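Local coordinates for pantothenate synthetase (Francisella tularensis subsp. tularensis, PDB 3QTT), which probably catalyses the ATP-dependent joining of pantoate and beta-alanine to give pantothenate, by way of a pantoyl-adenylate intermediate, at residues Pro186-Asn191 with Val250-Asn255; Met32-Asn37 with Thr72-Leu77; Glu120-Pro125 with Tyr233-Asn238. All coordinates share one frame; numbering follows the deposited sequence.

Interaction 1 (Pro186-Asn191 with Val250-Asn255). With ANP (phosphoaminophosphonic acid-adenylate ester), chain C; BAL (beta-alanine), chain F.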
# COMPACT_ATOMS: atom_id res chain seq x y z
N PRO A 186 -29.53 12.02 -1.85
CA PRO A 186 -28.37 11.84 -2.73
C PRO A 186 -28.55 10.63 -3.60
O PRO A 186 -29.02 9.62 -3.09
CB PRO A 186 -27.18 11.60 -1.76
CG PRO A 186 -27.78 11.22 -0.44
CD PRO A 186 -29.17 11.85 -0.42
N LEU A 187 -28.22 10.74 -4.88
CA LEU A 187 -28.20 9.58 -5.78
C LEU A 187 -27.27 8.49 -5.27
O LEU A 187 -26.17 8.77 -4.82
CB LEU A 187 -27.79 10.03 -7.17
CG LEU A 187 -28.73 11.14 -7.68
CD1 LEU A 187 -28.19 11.82 -8.93
CD2 LEU A 187 -30.15 10.60 -7.91
N SER A 188 -27.74 7.24 -5.29
CA SER A 188 -26.97 6.09 -4.85
C SER A 188 -27.41 4.87 -5.62
O SER A 188 -28.59 4.70 -5.91
CB SER A 188 -27.17 5.83 -3.36
OG SER A 188 -25.98 6.12 -2.65
N SER A 189 -26.45 4.02 -5.95
CA SER A 189 -26.72 2.81 -6.71
C SER A 189 -27.66 1.87 -5.96
O SER A 189 -28.47 1.16 -6.55
CB SER A 189 -25.42 2.09 -7.03
OG SER A 189 -24.99 2.40 -8.33
N ARG A 190 -27.51 1.87 -4.64
CA ARG A 190 -28.28 1.00 -3.78
C ARG A 190 -29.71 1.50 -3.64
O ARG A 190 -30.57 0.84 -3.05
CB ARG A 190 -27.60 0.89 -2.42
CG ARG A 190 -26.20 0.23 -2.45
CD ARG A 190 -25.63 0.16 -1.02
NE ARG A 190 -24.49 -0.73 -0.84
CZ ARG A 190 -23.22 -0.32 -0.79
NH1 ARG A 190 -22.94 0.97 -0.95
NH2 ARG A 190 -22.22 -1.20 -0.59
N ASN A 191 -29.97 2.67 -4.20
CA ASN A 191 -31.32 3.19 -4.23
C ASN A 191 -32.20 2.41 -5.18
O ASN A 191 -33.42 2.52 -5.12
CB ASN A 191 -31.32 4.67 -4.60
CG ASN A 191 -30.67 5.53 -3.55
OD1 ASN A 191 -30.35 5.05 -2.45
ND2 ASN A 191 -30.49 6.80 -3.85
N VAL A 250 -31.91 -1.81 2.77
CA VAL A 250 -31.07 -0.88 2.00
C VAL A 250 -30.41 0.18 2.89
O VAL A 250 -31.07 0.89 3.65
CB VAL A 250 -31.86 -0.18 0.89
CG1 VAL A 250 -31.02 0.91 0.29
CG2 VAL A 250 -32.35 -1.17 -0.18
N ARG A 251 -29.08 0.29 2.77
CA ARG A 251 -28.29 1.16 3.64
C ARG A 251 -27.76 2.41 2.92
O ARG A 251 -27.06 2.29 1.91
CB ARG A 251 -27.12 0.38 4.25
CG ARG A 251 -26.29 1.21 5.18
CD ARG A 251 -24.94 0.60 5.49
NE ARG A 251 -24.26 1.40 6.50
CZ ARG A 251 -23.31 2.29 6.24
NH1 ARG A 251 -22.91 2.47 4.98
NH2 ARG A 251 -22.76 2.98 7.24
N LEU A 252 -28.08 3.59 3.46
CA LEU A 252 -27.72 4.86 2.82
C LEU A 252 -26.97 5.86 3.68
O LEU A 252 -27.30 6.08 4.85
CB LEU A 252 -28.96 5.55 2.28
CG LEU A 252 -29.67 4.77 1.20
CD1 LEU A 252 -30.95 5.49 0.90
CD2 LEU A 252 -28.78 4.59 -0.04
N ILE A 253 -25.97 6.50 3.10
CA ILE A 253 -25.20 7.47 3.85
C ILE A 253 -25.34 8.82 3.21
O ILE A 253 -25.72 8.94 2.04
CB ILE A 253 -23.71 7.09 3.98
CG1 ILE A 253 -22.95 7.40 2.68
CG2 ILE A 253 -23.58 5.64 4.36
CD1 ILE A 253 -22.34 8.79 2.64
N ASP A 254 -25.08 9.86 4.00
CA ASP A 254 -25.13 11.19 3.45
C ASP A 254 -24.28 12.01 4.36
O ASP A 254 -24.00 11.59 5.47
CB ASP A 254 -26.58 11.72 3.40
CG ASP A 254 -26.75 12.90 2.46
OD1 ASP A 254 -25.75 13.45 1.97
OD2 ASP A 254 -27.91 13.29 2.22
N ASN A 255 -23.79 13.14 3.85
CA ASN A 255 -23.16 14.18 4.62
C ASN A 255 -23.35 15.46 3.84
O ASN A 255 -23.32 15.43 2.61
CB ASN A 255 -21.68 13.91 4.78
CG ASN A 255 -20.90 14.39 3.59
OD1 ASN A 255 -20.58 15.57 3.48
ND2 ASN A 255 -20.60 13.48 2.68
PG ANP C . -23.03 4.83 -4.86
O1G ANP C . -23.85 5.70 -4.01
O2G ANP C . -21.58 5.42 -5.06
O3G ANP C . -23.65 4.63 -6.28
PB ANP C . -21.11 3.64 -3.65
O1B ANP C . -20.68 5.04 -3.06
O2B ANP C . -20.81 2.63 -2.55
N3B ANP C . -22.73 3.45 -4.12
PA ANP C . -19.62 4.05 -6.17
O1A ANP C . -20.13 3.62 -7.46
O2A ANP C . -18.22 3.47 -6.10
O3A ANP C . -20.24 3.26 -4.89
O5' ANP C . -19.35 5.59 -6.25
C5' ANP C . -18.37 5.94 -7.19
C4' ANP C . -17.83 7.30 -7.30
O4' ANP C . -18.90 8.10 -7.63
C3' ANP C . -17.34 7.78 -5.98
O3' ANP C . -16.28 8.69 -6.10
C2' ANP C . -18.51 8.31 -5.39
O2' ANP C . -18.24 9.25 -4.41
C1' ANP C . -19.15 8.99 -6.53
N9 ANP C . -20.57 9.28 -6.30
C8 ANP C . -21.50 8.44 -5.90
N7 ANP C . -22.66 9.08 -5.74
C5 ANP C . -22.44 10.36 -6.03
C6 ANP C . -23.29 11.48 -6.06
N6 ANP C . -24.64 11.36 -5.73
N1 ANP C . -22.75 12.65 -6.42
C2 ANP C . -21.46 12.76 -6.74
N3 ANP C . -20.62 11.70 -6.73
C4 ANP C . -21.10 10.51 -6.39
N BAL F . -17.98 4.22 -0.57
CB BAL F . -18.35 3.58 -1.80
CA BAL F . -18.05 2.12 -1.96
C BAL F . -18.89 1.07 -1.26
O BAL F . -19.97 1.38 -0.68
OXT BAL F . -18.53 -0.14 -1.23
O HOH W 1 -26.96 7.08 -0.00

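Interaction 2 (Met32-Asn37 with Thr72-Leu77). With MG (magnesium ion), chain E; ANP (phosphoaminophosphonic acid-adenylate ester), chain C; BAL (beta-alanine), chain F.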
# COMPACT_ATOMS: atom_id res chain seq x y z
N MSE A 32 -18.24 1.31 -9.11
CA MSE A 32 -18.80 -0.03 -9.03
C MSE A 32 -19.95 -0.25 -10.02
O MSE A 32 -20.76 -1.16 -9.86
CB MSE A 32 -19.18 -0.35 -7.61
CG MSE A 32 -18.12 0.16 -6.64
SE MSE A 32 -17.90 -0.94 -5.04
CE MSE A 32 -19.76 -0.93 -4.44
N GLY A 33 -20.15 0.70 -10.93
CA GLY A 33 -21.14 0.51 -11.99
C GLY A 33 -22.54 0.82 -11.52
O GLY A 33 -22.72 1.50 -10.53
N ALA A 34 -23.56 0.33 -12.23
CA ALA A 34 -24.93 0.73 -11.93
C ALA A 34 -24.97 2.25 -11.94
O ALA A 34 -25.28 2.89 -10.93
CB ALA A 34 -25.35 0.18 -10.59
N LEU A 35 -24.57 2.84 -13.05
CA LEU A 35 -24.32 4.28 -13.13
C LEU A 35 -25.55 5.16 -13.07
O LEU A 35 -26.57 4.88 -13.71
CB LEU A 35 -23.55 4.60 -14.41
CG LEU A 35 -22.28 3.79 -14.46
CD1 LEU A 35 -21.69 3.92 -15.84
CD2 LEU A 35 -21.33 4.27 -13.36
N HIS A 36 -25.43 6.23 -12.29
CA HIS A 36 -26.48 7.21 -12.13
C HIS A 36 -25.94 8.61 -12.37
O HIS A 36 -24.76 8.80 -12.70
CB HIS A 36 -27.13 7.11 -10.74
CG HIS A 36 -26.14 7.15 -9.61
ND1 HIS A 36 -25.52 8.31 -9.20
CD2 HIS A 36 -25.67 6.17 -8.81
CE1 HIS A 36 -24.71 8.04 -8.19
NE2 HIS A 36 -24.78 6.75 -7.93
N ASN A 37 -26.83 9.59 -12.21
CA ASN A 37 -26.50 10.98 -12.46
C ASN A 37 -25.30 11.49 -11.64
O ASN A 37 -24.52 12.30 -12.12
CB ASN A 37 -27.72 11.88 -12.27
CG ASN A 37 -28.56 12.01 -13.54
OD1 ASN A 37 -28.02 12.02 -14.64
ND2 ASN A 37 -29.88 12.12 -13.38
N THR A 72 -26.34 -8.54 -3.08
CA THR A 72 -27.45 -7.60 -3.31
C THR A 72 -27.10 -6.45 -4.27
O THR A 72 -28.00 -5.80 -4.80
CB THR A 72 -27.88 -6.94 -1.98
OG1 THR A 72 -29.27 -7.18 -1.76
CG2 THR A 72 -27.59 -5.41 -1.99
N TYR A 73 -25.81 -6.21 -4.47
CA TYR A 73 -25.35 -5.02 -5.18
C TYR A 73 -25.77 -4.98 -6.64
O TYR A 73 -25.54 -5.94 -7.39
CB TYR A 73 -23.82 -4.84 -5.07
CG TYR A 73 -23.44 -3.39 -5.25
CD1 TYR A 73 -23.50 -2.51 -4.18
CD2 TYR A 73 -23.09 -2.89 -6.50
CE1 TYR A 73 -23.21 -1.20 -4.34
CE2 TYR A 73 -22.78 -1.58 -6.67
CZ TYR A 73 -22.84 -0.73 -5.58
OH TYR A 73 -22.55 0.60 -5.74
N PRO A 74 -26.38 -3.85 -7.05
CA PRO A 74 -26.89 -3.82 -8.41
C PRO A 74 -25.78 -3.79 -9.43
O PRO A 74 -24.78 -3.06 -9.27
CB PRO A 74 -27.77 -2.53 -8.48
CG PRO A 74 -27.37 -1.70 -7.32
CD PRO A 74 -26.67 -2.60 -6.30
N ASN A 75 -25.98 -4.60 -10.48
CA ASN A 75 -25.19 -4.54 -11.71
C ASN A 75 -26.08 -4.52 -12.96
O ASN A 75 -26.94 -5.36 -13.12
CB ASN A 75 -24.25 -5.73 -11.78
CG ASN A 75 -24.98 -7.05 -11.85
OD1 ASN A 75 -26.11 -7.16 -11.37
ND2 ASN A 75 -24.34 -8.05 -12.46
N GLN A 76 -25.92 -3.52 -13.81
CA GLN A 76 -26.36 -3.68 -15.17
C GLN A 76 -25.25 -3.23 -16.10
O GLN A 76 -25.24 -2.08 -16.51
CB GLN A 76 -27.49 -2.67 -15.32
CG GLN A 76 -27.69 -1.86 -14.00
CD GLN A 76 -27.84 -0.35 -14.20
OE1 GLN A 76 -26.98 0.31 -14.79
NE2 GLN A 76 -28.94 0.21 -13.69
N LEU A 77 -24.50 -4.14 -16.66
CA LEU A 77 -23.31 -3.67 -17.35
C LEU A 77 -23.69 -3.18 -18.74
O LEU A 77 -23.16 -2.19 -19.23
CB LEU A 77 -22.25 -4.78 -17.39
CG LEU A 77 -21.09 -4.59 -18.36
CD1 LEU A 77 -20.14 -3.53 -17.87
CD2 LEU A 77 -20.35 -5.90 -18.59
MG MG E . -22.06 1.56 -7.89
PG ANP C . -23.03 4.83 -4.86
O1G ANP C . -23.85 5.70 -4.01
O2G ANP C . -21.58 5.42 -5.06
O3G ANP C . -23.65 4.63 -6.28
PB ANP C . -21.11 3.64 -3.65
O1B ANP C . -20.68 5.04 -3.06
O2B ANP C . -20.81 2.63 -2.55
N3B ANP C . -22.73 3.45 -4.12
PA ANP C . -19.62 4.05 -6.17
O1A ANP C . -20.13 3.62 -7.46
O2A ANP C . -18.22 3.47 -6.10
O3A ANP C . -20.24 3.26 -4.89
O5' ANP C . -19.35 5.59 -6.25
C5' ANP C . -18.37 5.94 -7.19
C4' ANP C . -17.83 7.30 -7.30
O4' ANP C . -18.90 8.10 -7.63
C3' ANP C . -17.34 7.78 -5.98
O3' ANP C . -16.28 8.69 -6.10
C2' ANP C . -18.51 8.31 -5.39
O2' ANP C . -18.24 9.25 -4.41
C1' ANP C . -19.15 8.99 -6.53
N9 ANP C . -20.57 9.28 -6.30
C8 ANP C . -21.50 8.44 -5.90
N7 ANP C . -22.66 9.08 -5.74
C5 ANP C . -22.44 10.36 -6.03
C6 ANP C . -23.29 11.48 -6.06
N6 ANP C . -24.64 11.36 -5.73
N1 ANP C . -22.75 12.65 -6.42
C2 ANP C . -21.46 12.76 -6.74
N3 ANP C . -20.62 11.70 -6.73
C4 ANP C . -21.10 10.51 -6.39
N BAL F . -17.98 4.22 -0.57
CB BAL F . -18.35 3.58 -1.80
CA BAL F . -18.05 2.12 -1.96
C BAL F . -18.89 1.07 -1.26
O BAL F . -19.97 1.38 -0.68
OXT BAL F . -18.53 -0.14 -1.23
O HOH W 2 -22.62 -2.79 -11.28

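Interaction 3 (Glu120-Pro125 with Tyr233-Asn238). With BAL (beta-alanine), chain F.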
# COMPACT_ATOMS: atom_id res chain seq x y z
N GLU A 120 -18.36 6.04 8.98
CA GLU A 120 -18.28 4.89 8.10
C GLU A 120 -17.23 3.84 8.54
O GLU A 120 -17.44 2.65 8.36
CB GLU A 120 -18.00 5.37 6.67
CG GLU A 120 -19.18 6.07 6.06
CD GLU A 120 -20.39 5.15 6.00
OE1 GLU A 120 -20.47 4.32 5.07
OE2 GLU A 120 -21.23 5.22 6.91
N GLY A 121 -16.13 4.29 9.13
CA GLY A 121 -15.07 3.40 9.56
C GLY A 121 -15.42 2.49 10.73
O GLY A 121 -15.04 1.32 10.75
N LYS A 122 -16.15 3.03 11.70
CA LYS A 122 -16.69 2.24 12.81
C LYS A 122 -17.82 1.33 12.30
O LYS A 122 -17.82 0.12 12.56
CB LYS A 122 -17.18 3.18 13.91
CG LYS A 122 -18.16 2.62 14.92
CD LYS A 122 -18.51 3.69 15.97
CE LYS A 122 -18.46 5.14 15.40
NZ LYS A 122 -19.71 5.64 14.72
N SER A 123 -18.74 1.92 11.53
CA SER A 123 -19.87 1.19 10.94
C SER A 123 -19.56 0.02 10.00
O SER A 123 -20.22 -1.02 10.09
CB SER A 123 -20.83 2.14 10.24
OG SER A 123 -21.88 2.41 11.14
N ARG A 124 -18.62 0.19 9.07
CA ARG A 124 -18.25 -0.92 8.22
C ARG A 124 -16.82 -1.29 8.54
O ARG A 124 -15.89 -0.63 8.08
CB ARG A 124 -18.37 -0.50 6.75
CG ARG A 124 -19.72 0.14 6.38
CD ARG A 124 -19.75 0.56 4.93
NE ARG A 124 -19.73 -0.56 3.98
CZ ARG A 124 -19.60 -0.40 2.66
NH1 ARG A 124 -19.49 0.83 2.15
NH2 ARG A 124 -19.58 -1.45 1.85
N PRO A 125 -16.63 -2.38 9.30
CA PRO A 125 -15.24 -2.71 9.67
C PRO A 125 -14.54 -3.31 8.47
O PRO A 125 -15.15 -4.14 7.79
CB PRO A 125 -15.41 -3.74 10.80
CG PRO A 125 -16.87 -3.69 11.20
CD PRO A 125 -17.59 -3.30 9.93
N TYR A 233 -25.78 6.22 12.47
CA TYR A 233 -25.09 7.29 13.19
C TYR A 233 -25.55 8.62 12.62
O TYR A 233 -25.94 8.71 11.47
CB TYR A 233 -23.55 7.16 13.11
CG TYR A 233 -22.96 7.27 11.71
CD1 TYR A 233 -22.51 6.16 11.04
CD2 TYR A 233 -22.87 8.50 11.07
CE1 TYR A 233 -21.98 6.25 9.77
CE2 TYR A 233 -22.34 8.61 9.80
CZ TYR A 233 -21.89 7.48 9.16
OH TYR A 233 -21.37 7.58 7.89
N ILE A 234 -25.51 9.65 13.45
CA ILE A 234 -25.64 11.02 12.98
C ILE A 234 -24.70 11.82 13.88
O ILE A 234 -24.59 11.52 15.06
CB ILE A 234 -27.09 11.51 13.08
CG1 ILE A 234 -27.29 12.78 12.25
CG2 ILE A 234 -27.47 11.75 14.51
CD1 ILE A 234 -28.75 13.23 12.10
N GLN A 235 -23.97 12.77 13.32
CA GLN A 235 -22.92 13.46 14.06
C GLN A 235 -22.57 14.80 13.44
O GLN A 235 -22.79 15.00 12.25
CB GLN A 235 -21.65 12.60 14.14
CG GLN A 235 -21.39 11.99 15.51
CD GLN A 235 -20.20 11.06 15.51
OE1 GLN A 235 -19.05 11.49 15.63
NE2 GLN A 235 -20.47 9.75 15.37
N LYS A 236 -21.98 15.68 14.23
CA LYS A 236 -21.50 16.94 13.69
C LYS A 236 -19.96 16.95 13.67
O LYS A 236 -19.32 16.55 14.64
CB LYS A 236 -22.06 18.13 14.48
CG LYS A 236 -21.81 19.47 13.81
CD LYS A 236 -23.10 20.24 13.60
CE LYS A 236 -23.37 21.23 14.74
NZ LYS A 236 -24.64 22.02 14.60
N LEU A 237 -19.40 17.34 12.52
CA LEU A 237 -17.96 17.63 12.40
C LEU A 237 -17.70 18.97 11.72
O LEU A 237 -17.89 19.10 10.51
CB LEU A 237 -17.25 16.57 11.58
CG LEU A 237 -16.57 15.44 12.33
CD1 LEU A 237 -17.63 14.63 13.07
CD2 LEU A 237 -15.74 14.59 11.36
N ASN A 238 -17.17 19.93 12.47
CA ASN A 238 -17.00 21.26 11.92
C ASN A 238 -18.38 21.73 11.50
O ASN A 238 -19.32 21.64 12.29
CB ASN A 238 -16.00 21.24 10.75
CG ASN A 238 -14.66 20.53 11.10
OD1 ASN A 238 -14.37 19.43 10.61
ND2 ASN A 238 -13.85 21.18 11.93
N BAL F . -17.98 4.22 -0.57
CB BAL F . -18.35 3.58 -1.80
CA BAL F . -18.05 2.12 -1.96
C BAL F . -18.89 1.07 -1.26
O BAL F . -19.97 1.38 -0.68
OXT BAL F . -18.53 -0.14 -1.23

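Interaction 1 (Pro186-Asn191 with Val250-Asn255)
Pro186 lays CG and CD of its ring against the carboxylate of Asp254, CD lying 3.3 Å from Asp254 OD2. This is one end of the seam where the LSSR sequence Leu187-Arg190, the family's counterpart of the KMSKS loop of HUP-type adenylate-forming enzymes, runs over the edge strand 250-257 of the antiparallel sheet. With CG anti to the backbone N (chi1 -162°), the Asp254 carboxylate lies against the proline ring, and OD2 is also held by Arg180 and Tyr206. At the other end of the seam, Val250 rests its CG1 methyl 3.4 Å from Arg190 O. Between these ends Leu252 CD2 packs against Ser188 CB, and both its methyls face Asn191 OD1; Asn191 ND2 donates back to Pro186 O and ties the two ends of 186-191 together. A water completes the join, donating to Ser188 OG and Ile253 O.

The same segment also grips the ATP analogue, consistent with the predicted ATP site. Adenine N6 gives a nearly straight bond to Leu187 O (169°). On the gamma-phosphate, Ser188 OG donates to O1G at 2.6 Å, and Ser189 N reaches O3G at 2.9 Å. Arg190, its chain extended from CG to NE, reaches toward beta-alanine, with a weak bond from NH1 to ANP O2B on the beta-phosphate, while Asp69 holds its NH2 in a salt bridge. Beta-alanine O meets the guanidinium at its edge and in its plane, with Arg190 NH1 donating to beta-alanine O at 3.0 Å.

Interaction 2 (Met32-Asn37 with Thr72-Leu77)
The apolar part of the contact is centred on Met32, modelled as selenomethionine, and Tyr73, whose side chains cross at about a right angle. The Met32 chain, bent at chi2 and chi3, brings its CE methyl over one face of the phenol ring, 3.7 Å from CE to the Tyr73 ring centroid, in a CH-pi contact. The selenium is farther off and oblique, giving a Met-aromatic pair. Pro74 CD lies over the opposite face, offset toward the rim. Ala34 adds a smaller patch, its CB 4.2 Å from Pro74 CB.

Polar links between the two loops are indirect. A water donates to Met32 O at 2.9 Å and to Pro74 O at 3.0 Å, bridging the two carbonyls. Just beyond, the carboxylate of Asp80 accepts the backbone N-H groups of Ala34 and Leu35 and holds the turn of 32-37 in place.

Metal and nucleotide bonds make up the third group. Tyr73 CG lies anti to the backbone N (chi1 -155°), which carries the phenol out to the magnesium ion; Tyr73 OH binds the metal at 2.4 Å, with the ion in the plane of the ring. His36, at the N-cap of helix 37-49, opens the HNGH sequence that corresponds to the HIGH motif of this superfamily. Its NE2 donates to ANP O3G at 2.9 Å, in the ring plane, while Met32 N makes a weak bond to ANP O1A.

The two loops therefore bring an imidazole N-H and a metal-bound phenol to the phosphate chain. The magnesium would be expected to polarise the Tyr73 hydroxyl, and contacts on both faces probably limit rotation of the ring.

Interaction 3 (Glu120-Pro125 with Tyr233-Asn238)
Tyr233 begins the segment by reaching across to the one-turn helix 120-123 with one edge of its ring and its hydroxyl. A chi1 of 63°, with CG between the backbone N and the carbonyl carbon, directs the ring to the helix, where it ends at the carboxylate of Glu120. The hydroxyl is the donor: Tyr233 OH to Glu120 OE2 measures 2.6 Å. The oxygen is met on its anti side, 25° out of the carboxylate plane, and that plane stands 55° from the ring. The same oxygen takes a salt bridge from Arg251 NH2, so two donors hold this carboxylate atom; the arginine would be expected to keep Glu120 ionised. Nearer the root of the ring, Ser123 OG lies at its edge, 3.8 Å from Tyr233 CD1, and the bent end of Lys122 comes in loosely beside Tyr233 CB.

Two residues on, Gln235 turns the same way, and its amide lies beside the Lys122 ammonium at the solvent-facing margin, Gln235 NE2 and Lys122 NZ being 4.2 Å apart. Leu119, just before the helix, also touches Gln235 and Tyr233.

Arg124, the residue that leaves the helix, still donates its N to Glu120 O at 2.8 Å. With Asn65 accepting from its NE, it turns toward the active site, where Arg124 NH1 donates to beta-alanine O at 2.9 Å. The helix lies against the antiparallel sheet, with Arg124 carrying its end toward the substrate: Tyr233 holds it to strand 230-237, Glu120 also packs on Ala244 of the middle strand 240-247, and Ser123 and Arg124 touch Arg251 of strand 250-257.

In the fold
From the N terminus, interaction 2 comes first: 72-77 returns to 32-37 after helix 37-49, strand 52-57 and helix 67-72, closing a loop within the nucleotide-binding half built on the parallel sheet. The other two contacts open only after it has closed, and they cross. Segment 120-125 is followed by 186-191, then 233-238 closes interaction 3 and 250-255 closes interaction 1. Both join parts lying earlier in the chain to outer strands of the C-terminal antiparallel sheet. Ser189 packs on Ala34 to connect interactions 1 and 2, strand 250-257 touches helix 120-123 to connect 1 and 3, and beta-alanine is common to all three.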